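Local atomic coordinates of EvdO2 (Micromonospora carbonacea, PDB entry 4XAB), a protein that probably catalyses an oxidative cyclization in orthosomycin biosynthesis, as a metal-dependent oxygenase of the phytanoyl-CoA dioxygenase family with a double-stranded beta-helix fold. Residues Asp131-Asp136 with Arg246-Trp251; Pro170-His175 with Leu186-Val191; Thr149-Thr154 with Pro225-Val230. One frame throughout, in Å; residues are numbered along the deposited sequence.

Contact 1: residues Asp131-Asp136 with Arg246-Trp251. With NI (nickel (II) ion), chain B.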
loop_
_atom_site.group_PDB
_atom_site.type_symbol
_atom_site.label_atom_id
_atom_site.label_comp_id
_atom_site.label_asym_id
_atom_site.label_seq_id
_atom_site.Cartn_x
_atom_site.Cartn_y
_atom_site.Cartn_z
ATOM N N ASP A 131 -5.821 5.574 4.614
ATOM C CA ASP A 131 -6.431 5.058 3.400
ATOM C C ASP A 131 -7.947 5.296 3.437
ATOM O O ASP A 131 -8.575 5.523 2.402
ATOM C CB ASP A 131 -6.103 3.567 3.218
ATOM C CG ASP A 131 -4.643 3.328 2.886
ATOM O OD1 ASP A 131 -3.951 4.289 2.487
ATOM O OD2 ASP A 131 -4.175 2.186 3.045
ATOM N N GLU A 132 -8.532 5.273 4.632
ATOM C CA GLU A 132 -9.978 5.507 4.747
ATOM C C GLU A 132 -10.381 6.921 4.291
ATOM O O GLU A 132 -11.531 7.161 3.923
ATOM C CB GLU A 132 -10.458 5.266 6.183
ATOM C CG GLU A 132 -11.994 5.254 6.288
ATOM C CD GLU A 132 -12.495 4.662 7.585
ATOM O OE1 GLU A 132 -11.750 3.895 8.221
ATOM O OE2 GLU A 132 -13.640 4.981 7.972
ATOM N N ALA A 133 -9.441 7.860 4.293
ATOM C CA ALA A 133 -9.775 9.219 3.851
ATOM C C ALA A 133 -10.212 9.259 2.389
ATOM O O ALA A 133 -10.867 10.211 1.950
ATOM C CB ALA A 133 -8.581 10.157 4.077
ATOM N N TYR A 134 -9.845 8.225 1.638
ATOM C CA TYR A 134 -10.234 8.097 0.235
ATOM C C TYR A 134 -11.610 7.467 0.061
ATOM O O TYR A 134 -12.119 7.385 -1.052
ATOM C CB TYR A 134 -9.212 7.251 -0.536
ATOM C CG TYR A 134 -7.892 7.948 -0.802
ATOM C CD1 TYR A 134 -7.723 8.746 -1.926
ATOM C CD2 TYR A 134 -6.828 7.805 0.069
ATOM C CE1 TYR A 134 -6.508 9.388 -2.172
ATOM C CE2 TYR A 134 -5.619 8.446 -0.160
ATOM C CZ TYR A 134 -5.470 9.238 -1.291
ATOM O OH TYR A 134 -4.262 9.875 -1.539
ATOM N N MET A 135 -12.205 7.008 1.153
ATOM C CA MET A 135 -13.415 6.207 1.041
ATOM C C MET A 135 -14.678 6.986 1.372
ATOM O O MET A 135 -14.638 7.936 2.144
ATOM C CB MET A 135 -13.297 4.985 1.937
ATOM C CG MET A 135 -12.128 4.122 1.534
ATOM S SD MET A 135 -11.906 2.800 2.728
ATOM C CE MET A 135 -13.251 1.716 2.314
ATOM N N ASP A 136 -15.793 6.547 0.791
ATOM C CA ASP A 136 -17.103 7.167 0.985
ATOM C C ASP A 136 -17.536 7.072 2.449
ATOM O O ASP A 136 -17.673 5.974 2.975
ATOM C CB ASP A 136 -18.110 6.464 0.073
ATOM C CG ASP A 136 -19.439 7.168 -0.018
ATOM O OD1 ASP A 136 -19.840 7.873 0.929
ATOM O OD2 ASP A 136 -20.090 6.977 -1.058
ATOM N N ARG A 246 -16.165 14.742 5.500
ATOM C CA ARG A 246 -15.021 14.572 4.581
ATOM C C ARG A 246 -15.098 15.495 3.352
ATOM O O ARG A 246 -15.273 15.042 2.221
ATOM C CB ARG A 246 -14.899 13.103 4.154
ATOM C CG ARG A 246 -14.685 12.168 5.350
ATOM C CD ARG A 246 -14.209 10.763 4.985
ATOM N NE ARG A 246 -14.314 9.918 6.174
ATOM C CZ ARG A 246 -14.471 8.603 6.155
ATOM N NH1 ARG A 246 -14.532 7.957 5.001
ATOM N NH2 ARG A 246 -14.569 7.938 7.300
ATOM N N PRO A 247 -14.962 16.808 3.582
ATOM C CA PRO A 247 -15.163 17.799 2.515
ATOM C C PRO A 247 -14.079 17.740 1.434
ATOM O O PRO A 247 -14.216 18.369 0.383
ATOM C CB PRO A 247 -15.128 19.133 3.267
ATOM C CG PRO A 247 -14.311 18.865 4.480
ATOM C CD PRO A 247 -14.562 17.431 4.858
ATOM N N TRP A 248 -13.028 16.968 1.684
ATOM C CA TRP A 248 -11.933 16.821 0.730
ATOM C C TRP A 248 -12.220 15.756 -0.318
ATOM O O TRP A 248 -11.416 15.528 -1.220
ATOM C CB TRP A 248 -10.645 16.454 1.463
ATOM C CG TRP A 248 -10.765 15.149 2.223
ATOM C CD1 TRP A 248 -10.629 13.884 1.720
ATOM C CD2 TRP A 248 -11.053 14.997 3.616
ATOM N NE1 TRP A 248 -10.812 12.952 2.723
ATOM C CE2 TRP A 248 -11.072 13.613 3.894
ATOM C CE3 TRP A 248 -11.289 15.898 4.660
ATOM C CZ2 TRP A 248 -11.309 13.116 5.166
ATOM C CZ3 TRP A 248 -11.530 15.395 5.924
ATOM C CH2 TRP A 248 -11.537 14.017 6.163
ATOM N N MET A 249 -13.349 15.076 -0.177
ATOM C CA MET A 249 -13.656 13.959 -1.055
ATOM C C MET A 249 -13.794 14.408 -2.497
ATOM O O MET A 249 -14.451 15.407 -2.778
ATOM C CB MET A 249 -14.942 13.256 -0.616
ATOM C CG MET A 249 -15.214 11.966 -1.376
ATOM S SD MET A 249 -15.112 10.503 -0.317
ATOM C CE MET A 249 -13.531 10.788 0.471
ATOM N N ASP A 250 -13.165 13.666 -3.403
ATOM C CA ASP A 250 -13.319 13.903 -4.830
ATOM C C ASP A 250 -14.487 13.087 -5.368
ATOM O O ASP A 250 -14.352 11.891 -5.620
ATOM C CB ASP A 250 -12.032 13.547 -5.580
ATOM C CG ASP A 250 -12.064 13.989 -7.032
ATOM O OD1 ASP A 250 -11.328 13.395 -7.849
ATOM O OD2 ASP A 250 -12.825 14.928 -7.357
ATOM N N TRP A 251 -15.641 13.729 -5.519
ATOM C CA TRP A 251 -16.804 13.068 -6.100
ATOM C C TRP A 251 -16.805 13.252 -7.617
ATOM O O TRP A 251 -16.754 12.283 -8.374
ATOM C CB TRP A 251 -18.107 13.619 -5.500
ATOM C CG TRP A 251 -18.157 13.579 -3.997
ATOM C CD1 TRP A 251 -17.909 14.614 -3.142
ATOM C CD2 TRP A 251 -18.493 12.455 -3.173
ATOM N NE1 TRP A 251 -18.069 14.206 -1.841
ATOM C CE2 TRP A 251 -18.429 12.883 -1.833
ATOM C CE3 TRP A 251 -18.838 11.125 -3.440
ATOM C CZ2 TRP A 251 -18.683 12.029 -0.765
ATOM C CZ3 TRP A 251 -19.105 10.289 -2.386
ATOM C CH2 TRP A 251 -19.019 10.738 -1.059
HETATM NI NI NI B . -2.018 4.434 1.797
HETATM O O HOH W 1 -1.947 2.440 1.549
HETATM O O HOH W 2 -15.702 5.175 4.906
#
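The short 3-10 turn that starts at Asp131, the carboxylate of the nickel site, is held from its far side by the C-terminal tail. Asp131 OD1 binds the metal at 2.1 Å, alongside His129 and His215. Its other oxygen, OD2, accepts from the nickel-bound water 1 and from His209, so the carboxylate has both its position and its rotation fixed.

Behind the turn, Arg246 to Met249 form a type I beta turn. Trp248 CG takes the crowded position between backbone N and carbonyl carbon (chi1 60°), which swings the indole edge toward the 3-10 turn. Trp248 NE1 donates to Ala133 O at 2.8 Å, nearly straight at 164° and onto a carbonyl lone pair. The small Ala133 CB lets the indole come close. Met249 bends so that its methyl CE lies close to the same oxygen, 3.1 Å from Ala133 O.

Arg246 reaches out extended, and its nitrogens serve different partners. Arg246 NH1 donates to Met135 O at 2.9 Å from above the carbonyl plane, and also to water 2, which bridges to Asp136 O. Arg246 NH2 makes a salt bridge to Glu132 OE2 at 3.2 Å, the carboxylate standing steeply (73°) to the guanidinium; Arg212 is the stronger partner of this acid. Glu244 takes Arg246 NE, so an arginine, long and with several N-H groups, suits the place.

A carboxylate two residues after a histidine, with a distant second histidine, is the facial triad of the double-stranded beta-helix oxygenases, which normally use iron.

Contact 2: residues Pro170-His175 with Leu186-Val191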
loop_
_atom_site.group_PDB
_atom_site.type_symbol
_atom_site.label_atom_id
_atom_site.label_comp_id
_atom_site.label_asym_id
_atom_site.label_seq_id
_atom_site.Cartn_x
_atom_site.Cartn_y
_atom_site.Cartn_z
ATOM N N PRO A 170 -9.496 9.423 15.013
ATOM C CA PRO A 170 -10.415 9.797 13.936
ATOM C C PRO A 170 -9.791 9.607 12.563
ATOM O O PRO A 170 -8.567 9.432 12.437
ATOM C CB PRO A 170 -10.681 11.280 14.205
ATOM C CG PRO A 170 -9.419 11.758 14.857
ATOM C CD PRO A 170 -8.911 10.594 15.689
ATOM N N VAL A 171 -10.628 9.638 11.536
ATOM C CA VAL A 171 -10.130 9.938 10.207
ATOM C C VAL A 171 -9.804 11.419 10.274
ATOM O O VAL A 171 -10.683 12.261 10.434
ATOM C CB VAL A 171 -11.135 9.612 9.101
ATOM C CG1 VAL A 171 -10.576 10.059 7.744
ATOM C CG2 VAL A 171 -11.421 8.117 9.097
ATOM N N LEU A 172 -8.510 11.698 10.221
ATOM C CA LEU A 172 -7.944 13.031 10.378
ATOM C C LEU A 172 -8.345 13.956 9.247
ATOM O O LEU A 172 -8.713 13.494 8.174
ATOM C CB LEU A 172 -6.423 12.904 10.447
ATOM C CG LEU A 172 -5.955 12.122 11.668
ATOM C CD1 LEU A 172 -4.514 11.669 11.512
ATOM C CD2 LEU A 172 -6.140 12.983 12.919
ATOM N N PRO A 173 -8.297 15.275 9.489
ATOM C CA PRO A 173 -8.592 16.177 8.377
ATOM C C PRO A 173 -7.611 15.953 7.232
ATOM O O PRO A 173 -6.404 15.936 7.455
ATOM C CB PRO A 173 -8.420 17.568 8.993
ATOM C CG PRO A 173 -8.673 17.372 10.452
ATOM C CD PRO A 173 -8.107 15.996 10.760
ATOM N N HIS A 174 -8.124 15.772 6.025
ATOM C CA HIS A 174 -7.255 15.643 4.863
ATOM C C HIS A 174 -7.575 16.741 3.862
ATOM O O HIS A 174 -8.657 17.330 3.878
ATOM C CB HIS A 174 -7.413 14.274 4.180
ATOM C CG HIS A 174 -6.782 13.128 4.916
ATOM N ND1 HIS A 174 -7.173 12.738 6.181
ATOM C CD2 HIS A 174 -5.814 12.257 4.539
ATOM C CE1 HIS A 174 -6.465 11.682 6.553
ATOM N NE2 HIS A 174 -5.630 11.375 5.576
ATOM N N HIS A 175 -6.630 17.012 2.979
ATOM C CA HIS A 175 -6.894 17.905 1.863
ATOM C C HIS A 175 -6.160 17.378 0.656
ATOM O O HIS A 175 -5.236 16.585 0.790
ATOM C CB HIS A 175 -6.470 19.333 2.185
ATOM C CG HIS A 175 -5.062 19.456 2.668
ATOM N ND1 HIS A 175 -4.011 19.764 1.830
ATOM C CD2 HIS A 175 -4.530 19.327 3.907
ATOM C CE1 HIS A 175 -2.892 19.810 2.530
ATOM N NE2 HIS A 175 -3.180 19.555 3.793
ATOM N N LEU A 186 -4.271 12.673 -1.507
ATOM C CA LEU A 186 -4.650 13.383 -0.289
ATOM C C LEU A 186 -3.515 13.408 0.724
ATOM O O LEU A 186 -2.625 12.551 0.692
ATOM C CB LEU A 186 -5.870 12.708 0.354
ATOM C CG LEU A 186 -7.192 12.710 -0.412
ATOM C CD1 LEU A 186 -8.186 11.787 0.320
ATOM C CD2 LEU A 186 -7.736 14.106 -0.481
ATOM N N MET A 187 -3.550 14.377 1.633
ATOM C CA MET A 187 -2.626 14.372 2.758
ATOM C C MET A 187 -3.261 14.949 4.003
ATOM O O MET A 187 -4.261 15.665 3.925
ATOM C CB MET A 187 -1.359 15.160 2.422
ATOM C CG MET A 187 -1.599 16.635 2.254
ATOM S SD MET A 187 -0.030 17.476 1.941
ATOM C CE MET A 187 0.871 17.009 3.413
ATOM N N THR A 188 -2.672 14.627 5.154
ATOM C CA THR A 188 -3.047 15.288 6.393
ATOM C C THR A 188 -1.818 15.948 7.010
ATOM O O THR A 188 -0.704 15.457 6.844
ATOM C CB THR A 188 -3.695 14.311 7.411
ATOM O OG1 THR A 188 -4.084 15.048 8.575
ATOM C CG2 THR A 188 -2.752 13.158 7.806
ATOM N N ASP A 189 -2.028 17.067 7.695
ATOM C CA ASP A 189 -0.965 17.754 8.425
ATOM C C ASP A 189 -0.977 17.331 9.886
ATOM O O ASP A 189 -0.152 17.764 10.680
ATOM C CB ASP A 189 -1.134 19.276 8.346
ATOM C CG ASP A 189 -0.999 19.815 6.933
ATOM O OD1 ASP A 189 -0.149 19.305 6.171
ATOM O OD2 ASP A 189 -1.740 20.763 6.592
ATOM N N ASP A 190 -1.936 16.490 10.240
ATOM C CA ASP A 190 -2.224 16.237 11.641
ATOM C C ASP A 190 -1.613 14.957 12.178
ATOM O O ASP A 190 -2.231 14.247 12.971
ATOM C CB ASP A 190 -3.746 16.247 11.837
ATOM C CG ASP A 190 -4.333 17.638 11.644
ATOM O OD1 ASP A 190 -3.806 18.583 12.264
ATOM O OD2 ASP A 190 -5.293 17.806 10.859
ATOM N N VAL A 191 -0.381 14.676 11.753
ATOM C CA VAL A 191 0.409 13.597 12.334
ATOM C C VAL A 191 1.729 14.173 12.839
ATOM O O VAL A 191 2.380 14.941 12.137
ATOM C CB VAL A 191 0.701 12.458 11.314
ATOM C CG1 VAL A 191 1.608 11.394 11.939
ATOM C CG2 VAL A 191 -0.595 11.827 10.827
HETATM O O HOH W 3 -4.638 18.390 8.161
#
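His175 and Met187 form an antiparallel hydrogen-bonded pair, and the two bonds between their backbones are the centre of this contact. His175 N donates to Met187 O at 2.9 Å, while Met187 N donates to His175 O, both donors lying nearly along the C=O axis. The two side chains leave the same face of this small sheet side by side. Each has its CG in the crowded position, which brings Met187 CG under one face of the His175 imidazole, 3.8 Å from the ring centroid in a CH-pi contact. At the far end of that ring, NE2 makes a long, weak hydrogen bond to Asp189 OD2.

One residue on from Met187, Thr188 faces His174 and Pro173. Thr188 OG1, anti to the backbone N, donates to Pro173 O at 2.7 Å and accepts from Asp190 N, closing an ST turn. A threonine suits this spot because its hydroxyl bonds both ways while Thr188 CB sits squarely over the His174 ring, 3.9 Å from the centroid and 6° off the normal. That imidazole is fixed at both nitrogens: His174 ND1 donates to Leu172 O at 2.6 Å, and NE2 is hydrogen-bonded to Gln130 N.

Farther out, Pro173 O also accepts from water 3, which binds Asp190 OD2 and Asp189 N and so ties the turn to the proline. Leu172 supplies the apolar part, Leu172 CD1 meeting Val191 CG2 at 4.0 Å.

Strands 175-176 and 186-187 thus make a two-stranded sheet beside the segment after strand 126-127: Gln130 also bonds Leu172 N and Pro170 O, Tyr134 OH meets Leu186 N, and the Trp248 ring inclines against His174.

Contact 3: residues Thr149-Thr154 with Pro225-Val230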
loop_
_atom_site.group_PDB
_atom_site.type_symbol
_atom_site.label_atom_id
_atom_site.label_comp_id
_atom_site.label_asym_id
_atom_site.label_seq_id
_atom_site.Cartn_x
_atom_site.Cartn_y
_atom_site.Cartn_z
ATOM N N THR A 149 7.062 -6.146 -0.496
ATOM C CA THR A 149 8.104 -5.474 -1.265
ATOM C C THR A 149 8.869 -6.492 -2.104
ATOM O O THR A 149 9.061 -7.635 -1.688
ATOM C CB THR A 149 9.064 -4.687 -0.353
ATOM O OG1 THR A 149 9.982 -3.938 -1.151
ATOM C CG2 THR A 149 9.841 -5.623 0.598
ATOM N N LEU A 150 9.275 -6.078 -3.302
ATOM C CA LEU A 150 10.076 -6.923 -4.185
ATOM C C LEU A 150 11.556 -6.630 -4.007
ATOM O O LEU A 150 12.415 -7.351 -4.523
ATOM C CB LEU A 150 9.695 -6.704 -5.655
ATOM C CG LEU A 150 8.238 -6.870 -6.066
ATOM C CD1 LEU A 150 8.126 -6.985 -7.594
ATOM C CD2 LEU A 150 7.608 -8.065 -5.368
ATOM N N ASP A 151 11.840 -5.551 -3.282
ATOM C CA ASP A 151 13.193 -5.034 -3.124
ATOM C C ASP A 151 13.451 -4.765 -1.655
ATOM O O ASP A 151 12.498 -4.693 -0.874
ATOM C CB ASP A 151 13.367 -3.741 -3.925
ATOM C CG ASP A 151 13.125 -3.942 -5.402
ATOM O OD1 ASP A 151 13.944 -4.627 -6.038
ATOM O OD2 ASP A 151 12.113 -3.435 -5.928
ATOM N N GLU A 152 14.718 -4.606 -1.272
ATOM C CA GLU A 152 14.990 -4.036 0.042
ATOM C C GLU A 152 14.212 -2.726 0.172
ATOM O O GLU A 152 14.195 -1.911 -0.756
ATOM C CB GLU A 152 16.487 -3.777 0.266
ATOM C CG GLU A 152 16.753 -3.205 1.661
ATOM C CD GLU A 152 18.223 -3.010 1.980
ATOM O OE1 GLU A 152 19.034 -2.845 1.045
ATOM O OE2 GLU A 152 18.566 -3.010 3.183
ATOM N N ALA A 153 13.569 -2.530 1.316
ATOM C CA ALA A 153 12.901 -1.276 1.605
ATOM C C ALA A 153 13.527 -0.655 2.841
ATOM O O ALA A 153 13.507 -1.244 3.916
ATOM C CB ALA A 153 11.423 -1.489 1.807
ATOM N N THR A 154 14.114 0.522 2.673
ATOM C CA THR A 154 14.738 1.225 3.789
ATOM C C THR A 154 14.129 2.605 3.945
ATOM O O THR A 154 13.338 3.045 3.104
ATOM C CB THR A 154 16.243 1.398 3.580
ATOM O OG1 THR A 154 16.444 2.260 2.453
ATOM C CG2 THR A 154 16.897 0.065 3.308
ATOM N N PRO A 225 15.275 1.215 -8.446
ATOM C CA PRO A 225 13.815 1.269 -8.295
ATOM C C PRO A 225 13.385 0.428 -7.108
ATOM O O PRO A 225 14.073 -0.529 -6.754
ATOM C CB PRO A 225 13.286 0.679 -9.611
ATOM C CG PRO A 225 14.499 0.512 -10.502
ATOM C CD PRO A 225 15.675 0.397 -9.599
ATOM N N ARG A 226 12.269 0.793 -6.487
ATOM C CA ARG A 226 11.743 0.050 -5.362
ATOM C C ARG A 226 10.301 -0.303 -5.649
ATOM O O ARG A 226 9.472 0.587 -5.846
ATOM C CB ARG A 226 11.852 0.864 -4.080
ATOM C CG ARG A 226 13.238 1.427 -3.870
ATOM C CD ARG A 226 14.190 0.340 -3.405
ATOM N NE ARG A 226 15.562 0.805 -3.498
ATOM C CZ ARG A 226 16.580 0.250 -2.855
ATOM N NH1 ARG A 226 16.372 -0.791 -2.062
ATOM N NH2 ARG A 226 17.800 0.742 -3.004
ATOM N N ARG A 227 10.018 -1.599 -5.694
ATOM C CA ARG A 227 8.716 -2.099 -6.132
ATOM C C ARG A 227 7.933 -2.741 -5.003
ATOM O O ARG A 227 8.488 -3.438 -4.161
ATOM C CB ARG A 227 8.908 -3.105 -7.270
ATOM C CG ARG A 227 9.629 -2.506 -8.473
ATOM C CD ARG A 227 10.314 -3.573 -9.315
ATOM N NE ARG A 227 11.467 -4.180 -8.649
ATOM C CZ ARG A 227 12.255 -5.088 -9.223
ATOM N NH1 ARG A 227 12.005 -5.491 -10.463
ATOM N NH2 ARG A 227 13.289 -5.599 -8.560
ATOM N N ALA A 228 6.626 -2.503 -4.987
ATOM C CA ALA A 228 5.764 -3.124 -3.993
ATOM C C ALA A 228 4.537 -3.664 -4.689
ATOM O O ALA A 228 4.071 -3.094 -5.678
ATOM C CB ALA A 228 5.371 -2.122 -2.902
ATOM N N TYR A 229 4.028 -4.782 -4.187
ATOM C CA TYR A 229 2.784 -5.348 -4.668
ATOM C C TYR A 229 1.825 -5.327 -3.493
ATOM O O TYR A 229 2.105 -5.908 -2.443
ATOM C CB TYR A 229 2.979 -6.763 -5.199
ATOM C CG TYR A 229 1.705 -7.463 -5.614
ATOM C CD1 TYR A 229 0.917 -6.963 -6.643
ATOM C CD2 TYR A 229 1.301 -8.640 -4.997
ATOM C CE1 TYR A 229 -0.239 -7.605 -7.035
ATOM C CE2 TYR A 229 0.144 -9.293 -5.387
ATOM C CZ TYR A 229 -0.619 -8.772 -6.405
ATOM O OH TYR A 229 -1.773 -9.408 -6.802
ATOM N N VAL A 230 0.716 -4.621 -3.658
ATOM C CA VAL A 230 -0.187 -4.384 -2.547
ATOM C C VAL A 230 -1.472 -5.160 -2.770
ATOM O O VAL A 230 -2.067 -5.093 -3.844
ATOM C CB VAL A 230 -0.517 -2.875 -2.385
ATOM C CG1 VAL A 230 -1.399 -2.666 -1.174
ATOM C CG2 VAL A 230 0.765 -2.052 -2.250
HETATM O O HOH W 4 18.758 -0.846 -0.518
#
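Two guanidinium groups carry this contact, and both are met at their edges. The Arg227 plane has the Asp151 carboxylate at its edge, the two groups only 11° from coplanar, with Leu150 CB approaching obliquely. The Arg226 plane has Glu152 O at its edge. The place is an antiparallel junction of the double-stranded beta-helix, where strand 139-149 ends and its chain turns away from strand 226-234.

Thr149 and Ala228 are the last bridge, a non-hydrogen-bonded pair. One residue on, Leu150 N donates to Arg227 O at 2.9 Å, with an N-H...O angle of 178°, and the Leu150 side chain leans across the arginine's CB.

Asp151 then replaces backbone pairing with its side chain. Arg227 grips Asp151 side-on in a salt bridge: Arg227 NH2 gives to Asp151 OD1 at 2.8 Å and Arg227 NE to Asp151 OD2 at 2.9 Å, each on a syn lone pair. Asp151 OD2 uses its anti lone pair as well, accepting from Arg227 N at 2.8 Å, so three bonds hold the carboxylate flat and fix its rotation. The short aspartate puts both oxygens just where main chain and side chain of one arginine can meet them, and such contacts would probably favour its charged form. An asparagine here removes the negative charge and one acceptor oxygen, and would probably weaken the paired grip on Arg227 and loosen the turn.

Thr149 OG1 donates to Asp151 O at 2.6 Å, on a lone pair, bracing the turn. Beyond it, Arg226, bent at chi2, brings Arg226 NH1 to Glu152 O at 2.8 Å from above the carbonyl plane; the same NH1 donates to water 4, which in turn donates to Glu152 OE1 at 2.6 Å.

How the contacts relate
Read from the N terminus, the chain first meets 131-136, which opens contact 1, then 149-154, which opens contact 3, and then 170-175, which opens contact 2. The loops close in reverse: 186-191 ends contact 2, 225-230 ends contact 3, and 246-251, close to the C terminus, ends contact 1. The three are nested, and none cross. Contacts 1 and 2 touch, joining the metal-bearing turn, the small sheet and the tail into one region. Contact 3 lies on the opposite side of the chain's centre, with its centre about 27 Å from that of contact 1, and secures an end of the main sheet near helix 32-45.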